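Local coordinates for type III secretion system effector protein ExoU (Pseudomonas fluorescens, PDB 4QMK), which probably acts as a patatin-like phospholipase that is delivered by type III secretion and drawn to the plasma membrane through phosphatidylinositol 4,5-bisphosphate, at residues A201-P204 and R208-E211; Q194-H199 and P238-L243. All coordinates share one frame; numbering follows the deposited sequence.

Contact 1 (201-204 with 208-211) lies at the surface, whereas contact 2 (194-199 with 238-243) is partly buried and nearer the centre of the chain. Their centres are about 12 Å apart. Both use helix 183-201: contact 2 its flank, contact 1 its last residue and the loop that follows it. Contact 1 falls inside the long chain loop closed by contact 2. The chemistry follows the place: at the surface an arginine bonds to backbone oxygens of an irregular loop, while deeper in, isoleucines, an alanine and a histidine ring pack together without a hydrogen bond between the segments. Helix 227-236 touches side chains of both contacts.

Contact 1. Residues A201-P204 and R208-E211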
ATOM      1  N   ALA A 201     -26.439   1.663  -8.995  1.00 59.25           N
ATOM      2  CA  ALA A 201     -27.765   1.024  -9.102  1.00 64.09           C
ATOM      3  C   ALA A 201     -28.446   1.271 -10.453  1.00 66.80           C
ATOM      4  O   ALA A 201     -29.188   0.417 -10.950  1.00 74.78           O
ATOM      5  CB  ALA A 201     -28.672   1.470  -7.959  1.00 65.12           C
ATOM      6  N   GLY A 202     -28.187   2.429 -11.056  1.00 62.60           N
ATOM      7  CA  GLY A 202     -28.774   2.756 -12.345  1.00 61.42           C
ATOM      8  C   GLY A 202     -28.235   1.914 -13.484  1.00 62.30           C
ATOM      9  O   GLY A 202     -28.769   1.950 -14.580  1.00 65.00           O
ATOM     10  N   MET A 203     -27.190   1.137 -13.242  1.00 62.93           N
ATOM     11  CA  MET A 203     -26.633   0.303 -14.305  1.00 68.88           C
ATOM     12  C   MET A 203     -27.600  -0.853 -14.663  1.00 77.90           C
ATOM     13  O   MET A 203     -28.476  -1.219 -13.860  1.00 75.30           O
ATOM     14  CB  MET A 203     -25.270  -0.271 -13.899  1.00 67.44           C
ATOM     15  CG  MET A 203     -24.111   0.686 -13.975  1.00 65.90           C
ATOM     16  SD  MET A 203     -22.552  -0.059 -13.406  1.00 68.32           S
ATOM     17  CE  MET A 203     -21.840  -0.830 -14.895  1.00 67.02           C
ATOM     18  N   PRO A 204     -27.458  -1.422 -15.881  1.00 82.11           N
ATOM     19  CA  PRO A 204     -28.312  -2.569 -16.181  1.00 90.03           C
ATOM     20  C   PRO A 204     -28.073  -3.710 -15.180  1.00 89.68           C
ATOM     21  O   PRO A 204     -26.915  -4.017 -14.855  1.00 88.43           O
ATOM     22  CB  PRO A 204     -27.878  -2.983 -17.600  1.00 89.16           C
ATOM     23  CG  PRO A 204     -27.207  -1.778 -18.181  1.00 83.47           C
ATOM     24  CD  PRO A 204     -26.604  -1.046 -17.026  1.00 80.56           C
ATOM     25  N   ARG A 208     -22.793  -6.191 -15.023  1.00 89.63           N
ATOM     26  CA  ARG A 208     -22.163  -5.489 -13.906  1.00 87.70           C
ATOM     27  C   ARG A 208     -20.857  -6.165 -13.544  1.00 87.53           C
ATOM     28  O   ARG A 208     -20.862  -7.164 -12.805  1.00 78.39           O
ATOM     29  CB  ARG A 208     -23.051  -5.441 -12.676  1.00 81.25           C
ATOM     30  CG  ARG A 208     -24.368  -4.788 -12.946  1.00 80.08           C
ATOM     31  CD  ARG A 208     -24.873  -4.219 -11.664  1.00 76.90           C
ATOM     32  NE  ARG A 208     -26.069  -3.434 -11.893  1.00 76.45           N
ATOM     33  CZ  ARG A 208     -26.779  -2.879 -10.920  1.00 71.95           C
ATOM     34  NH1 ARG A 208     -27.863  -2.162 -11.197  1.00 69.27           N
ATOM     35  NH2 ARG A 208     -26.395  -3.044  -9.666  1.00 72.49           N
ATOM     36  N   PRO A 209     -19.728  -5.600 -14.036  1.00 82.76           N
ATOM     37  CA  PRO A 209     -18.410  -6.201 -13.795  1.00 78.46           C
ATOM     38  C   PRO A 209     -18.168  -6.438 -12.315  1.00 72.50           C
ATOM     39  O   PRO A 209     -18.608  -5.640 -11.488  1.00 65.74           O
ATOM     40  CB  PRO A 209     -17.428  -5.155 -14.328  1.00 75.85           C
ATOM     41  CG  PRO A 209     -18.209  -4.348 -15.310  1.00 74.96           C
ATOM     42  CD  PRO A 209     -19.646  -4.375 -14.855  1.00 75.50           C
ATOM     43  N   PRO A 210     -17.526  -7.560 -11.975  1.00 74.58           N
ATOM     44  CA  PRO A 210     -17.240  -7.823 -10.568  1.00 72.58           C
ATOM     45  C   PRO A 210     -16.549  -6.629  -9.926  1.00 69.05           C
ATOM     46  O   PRO A 210     -16.767  -6.335  -8.747  1.00 65.90           O
ATOM     47  CB  PRO A 210     -16.313  -9.032 -10.628  1.00 73.42           C
ATOM     48  CG  PRO A 210     -16.729  -9.753 -11.865  1.00 74.42           C
ATOM     49  CD  PRO A 210     -17.209  -8.716 -12.837  1.00 74.14           C
ATOM     50  N   GLU A 211     -15.730  -5.949 -10.721  1.00 67.23           N
ATOM     51  CA  GLU A 211     -15.021  -4.757 -10.296  1.00 64.77           C
ATOM     52  C   GLU A 211     -15.910  -3.748  -9.565  1.00 63.70           C
ATOM     53  O   GLU A 211     -15.563  -3.296  -8.443  1.00 53.30           O
ATOM     54  CB  GLU A 211     -14.423  -4.080 -11.535  1.00 70.54           C
ATOM     55  CG  GLU A 211     -12.905  -4.103 -11.654  1.00 76.89           C
ATOM     56  CD  GLU A 211     -12.365  -3.520 -12.971  1.00 85.07           C
ATOM     57  OE1 GLU A 211     -13.152  -3.126 -13.876  1.00 80.57           O
ATOM     58  OE2 GLU A 211     -11.118  -3.447 -13.097  1.00 84.83           O
TER
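The short connection between helix 183-201 and helix 210-221 is bridged by Arg208, whose side chain reaches back to the backbone oxygens of Met203 and Pro204. With the chain extended from CG to NE, the arginine is long enough to span the turn. Two neighbouring N-H groups on one edge of the guanidinium then do the binding. NH1 donates to Met203 O at 2.9 Å, with an N-H...O angle of 161°. NE donates to Pro204 O at 3.1 Å, with an angle of 153°. Both oxygens lie close to the guanidinium plane, although the donors stand well above the planes of the two carbonyl groups. A third oxygen, Ala201 O, also lies 2.9 Å from Arg208 NH1 near that plane, at the end of helix 183-201, where the partial negative charge of the helix terminus would probably suit a cation. Arginine fits this place because its flat, multiply donating head can serve successive carbonyls of a loop that has no regular backbone pairing. Met203 CB also lies 3.8 Å from Arg208 NE. The bend at chi3 (88°) turns Met203 CE toward Pro209, which it meets at CD, 4.2 Å away, the two side chains crossing at about a right angle. Pro209 is at the N-cap position of helix 210-221, and its ring, which restricts the backbone, gives the methionine an apolar surface. Met203 and Pro209 both also touch His236 of helix 227-236, and Glu211 reaches the same helix through a salt bridge to Arg235 and a hydrogen bond to His236, so the connection and the start of helix 210-221 rest together against helix 227-236.

Contact 2. Residues Q194-H199 and P238-L243; sequences QSILAH and PAIKQL
Lys241 NZ is gripped by several backbone oxygens: it donates to Pro238 O at 3.0 Å, lying in the carbonyl plane, and to Val97 O, with weak bonds to Leu94 O and Lys95 O. The long lysine thus pins the turn just before strand 242-251. In this loop leading into the strand, Ala239 and Ile240 face helix 183-201 and meet His199. Ala239 CB, small enough to come close, lies 3.6 Å from His199 CE1, while Ile240 CD1 sits 4.0 Å from His199 CG, both methyls approaching the ring obliquely. Bent at chi2 (-59°), Ile240 turns CD1 toward the helix, where it also nears Ile196 CG1 at 4.4 Å. Histidine suits this boundary because its carbons pack against the methyl groups while NE2 bonds to Gly116 O, a bond that would limit the ring's rotation. Ile196 and Ile240 also touch Leu233 and Leu230 of helix 227-236, and such helix packing beside a central mixed sheet is characteristic of the patatin-like alpha/beta fold; here strand 242-251 runs parallel to strand 99-103, which leads into the probable nucleophile elbow.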
ATOM      1  N   GLN A 194     -23.543   7.981  -1.253  1.00 48.59           N
ATOM      2  CA  GLN A 194     -24.932   7.970  -1.689  1.00 49.27           C
ATOM      3  C   GLN A 194     -24.985   8.142  -3.189  1.00 48.28           C
ATOM      4  O   GLN A 194     -25.481   7.264  -3.903  1.00 46.89           O
ATOM      5  CB  GLN A 194     -25.699   9.025  -0.912  1.00 55.63           C
ATOM      6  CG  GLN A 194     -26.935   9.641  -1.535  1.00 57.65           C
ATOM      7  CD  GLN A 194     -27.636  10.555  -0.532  1.00 61.36           C
ATOM      8  OE1 GLN A 194     -27.025  11.038   0.437  1.00 55.48           O
ATOM      9  NE2 GLN A 194     -28.925  10.780  -0.745  1.00 71.22           N
ATOM     10  N   SER A 195     -24.360   9.218  -3.663  1.00 46.83           N
ATOM     11  CA  SER A 195     -24.286   9.523  -5.100  1.00 44.40           C
ATOM     12  C   SER A 195     -23.760   8.368  -5.911  1.00 42.70           C
ATOM     13  O   SER A 195     -24.378   7.983  -6.891  1.00 43.12           O
ATOM     14  CB  SER A 195     -23.399  10.721  -5.319  1.00 42.41           C
ATOM     15  OG  SER A 195     -23.112  10.865  -6.683  1.00 44.44           O
ATOM     16  N   ILE A 196     -22.648   7.786  -5.479  1.00 40.88           N
ATOM     17  CA  ILE A 196     -22.048   6.661  -6.195  1.00 40.25           C
ATOM     18  C   ILE A 196     -22.948   5.432  -6.227  1.00 45.14           C
ATOM     19  O   ILE A 196     -23.139   4.804  -7.271  1.00 44.71           O
ATOM     20  CB  ILE A 196     -20.723   6.254  -5.565  1.00 41.81           C
ATOM     21  CG1 ILE A 196     -19.635   7.230  -5.963  1.00 41.36           C
ATOM     22  CG2 ILE A 196     -20.309   4.867  -6.022  1.00 46.27           C
ATOM     23  CD1 ILE A 196     -18.338   7.042  -5.208  1.00 38.64           C
ATOM     24  N   LEU A 197     -23.508   5.075  -5.077  1.00 48.83           N
ATOM     25  CA  LEU A 197     -24.394   3.913  -5.017  1.00 48.26           C
ATOM     26  C   LEU A 197     -25.568   4.075  -5.973  1.00 50.10           C
ATOM     27  O   LEU A 197     -25.866   3.164  -6.755  1.00 54.89           O
ATOM     28  CB  LEU A 197     -24.879   3.663  -3.593  1.00 47.24           C
ATOM     29  CG  LEU A 197     -23.774   3.171  -2.662  1.00 46.89           C
ATOM     30  CD1 LEU A 197     -24.280   2.939  -1.251  1.00 49.13           C
ATOM     31  CD2 LEU A 197     -23.105   1.913  -3.170  1.00 47.74           C
ATOM     32  N   ALA A 198     -26.227   5.228  -5.904  1.00 49.60           N
ATOM     33  CA  ALA A 198     -27.336   5.527  -6.790  1.00 48.93           C
ATOM     34  C   ALA A 198     -26.895   5.256  -8.232  1.00 49.50           C
ATOM     35  O   ALA A 198     -27.553   4.526  -8.962  1.00 53.02           O
ATOM     36  CB  ALA A 198     -27.781   6.976  -6.617  1.00 45.90           C
ATOM     37  N   HIS A 199     -25.762   5.816  -8.630  1.00 50.40           N
ATOM     38  CA  HIS A 199     -25.291   5.630  -9.999  1.00 51.31           C
ATOM     39  C   HIS A 199     -25.031   4.169 -10.292  1.00 51.59           C
ATOM     40  O   HIS A 199     -25.463   3.662 -11.305  1.00 49.29           O
ATOM     41  CB  HIS A 199     -24.051   6.491 -10.310  1.00 47.58           C
ATOM     42  CG  HIS A 199     -24.360   7.947 -10.509  1.00 48.42           C
ATOM     43  ND1 HIS A 199     -24.779   8.462 -11.715  1.00 49.10           N
ATOM     44  CD2 HIS A 199     -24.323   8.998  -9.653  1.00 51.48           C
ATOM     45  CE1 HIS A 199     -24.998   9.762 -11.596  1.00 48.28           C
ATOM     46  NE2 HIS A 199     -24.733  10.112 -10.350  1.00 50.30           N
ATOM     47  N   PRO A 238     -20.027   6.902 -17.029  1.00 44.66           N
ATOM     48  CA  PRO A 238     -19.604   8.208 -17.485  1.00 42.76           C
ATOM     49  C   PRO A 238     -19.854   9.353 -16.513  1.00 42.40           C
ATOM     50  O   PRO A 238     -19.103  10.305 -16.545  1.00 44.95           O
ATOM     51  CB  PRO A 238     -20.417   8.420 -18.753  1.00 44.57           C
ATOM     52  CG  PRO A 238     -20.780   7.053 -19.209  1.00 47.82           C
ATOM     53  CD  PRO A 238     -20.965   6.262 -17.966  1.00 46.78           C
ATOM     54  N   ALA A 239     -20.865   9.271 -15.647  1.00 41.49           N
ATOM     55  CA  ALA A 239     -21.133  10.349 -14.705  1.00 40.90           C
ATOM     56  C   ALA A 239     -20.088  10.444 -13.556  1.00 40.28           C
ATOM     57  O   ALA A 239     -19.941  11.495 -12.957  1.00 38.51           O
ATOM     58  CB  ALA A 239     -22.528  10.206 -14.115  1.00 41.58           C
ATOM     59  N   ILE A 240     -19.419   9.340 -13.235  1.00 41.19           N
ATOM     60  CA  ILE A 240     -18.390   9.331 -12.218  1.00 40.82           C
ATOM     61  C   ILE A 240     -17.034   9.670 -12.888  1.00 40.23           C
ATOM     62  O   ILE A 240     -16.688   9.126 -13.939  1.00 42.10           O
ATOM     63  CB  ILE A 240     -18.222   7.964 -11.565  1.00 45.52           C
ATOM     64  CG1 ILE A 240     -19.556   7.327 -11.157  1.00 50.75           C
ATOM     65  CG2 ILE A 240     -17.326   8.094 -10.350  1.00 47.40           C
ATOM     66  CD1 ILE A 240     -20.363   8.147 -10.183  1.00 53.17           C
ATOM     67  N   LYS A 241     -16.264  10.539 -12.251  1.00 36.07           N
ATOM     68  CA  LYS A 241     -15.052  11.058 -12.839  1.00 34.91           C
ATOM     69  C   LYS A 241     -13.802  10.717 -12.061  1.00 33.99           C
ATOM     70  O   LYS A 241     -13.834  10.571 -10.864  1.00 36.20           O
ATOM     71  CB  LYS A 241     -15.151  12.559 -12.831  1.00 34.49           C
ATOM     72  CG  LYS A 241     -16.006  13.156 -13.916  1.00 36.56           C
ATOM     73  CD  LYS A 241     -17.490  13.121 -13.687  1.00 37.13           C
ATOM     74  CE  LYS A 241     -18.254  13.791 -14.832  1.00 35.05           C
ATOM     75  NZ  LYS A 241     -18.113  13.116 -16.157  1.00 34.19           N
ATOM     76  N   GLN A 242     -12.669  10.657 -12.712  1.00 34.40           N
ATOM     77  CA  GLN A 242     -11.445  10.505 -11.925  1.00 35.91           C
ATOM     78  C   GLN A 242     -11.238  11.796 -11.181  1.00 31.51           C
ATOM     79  O   GLN A 242     -11.787  12.837 -11.576  1.00 29.44           O
ATOM     80  CB  GLN A 242     -10.251  10.226 -12.788  1.00 36.75           C
ATOM     81  CG  GLN A 242     -10.403   8.987 -13.620  1.00 38.58           C
ATOM     82  CD  GLN A 242      -9.268   8.850 -14.571  1.00 40.55           C
ATOM     83  OE1 GLN A 242      -8.113   9.059 -14.217  1.00 43.46           O
ATOM     84  NE2 GLN A 242      -9.582   8.559 -15.791  1.00 45.04           N
ATOM     85  N   LEU A 243     -10.446  11.747 -10.123  1.00 29.53           N
ATOM     86  CA  LEU A 243     -10.298  12.923  -9.273  1.00 27.27           C
ATOM     87  C   LEU A 243      -8.863  13.179  -8.920  1.00 25.93           C
ATOM     88  O   LEU A 243      -8.139  12.231  -8.604  1.00 24.59           O
ATOM     89  CB  LEU A 243     -11.097  12.720  -7.996  1.00 27.56           C
ATOM     90  CG  LEU A 243     -10.966  13.770  -6.875  1.00 29.28           C
ATOM     91  CD1 LEU A 243     -11.546  15.095  -7.324  1.00 31.29           C
ATOM     92  CD2 LEU A 243     -11.699  13.290  -5.650  1.00 28.41           C
TER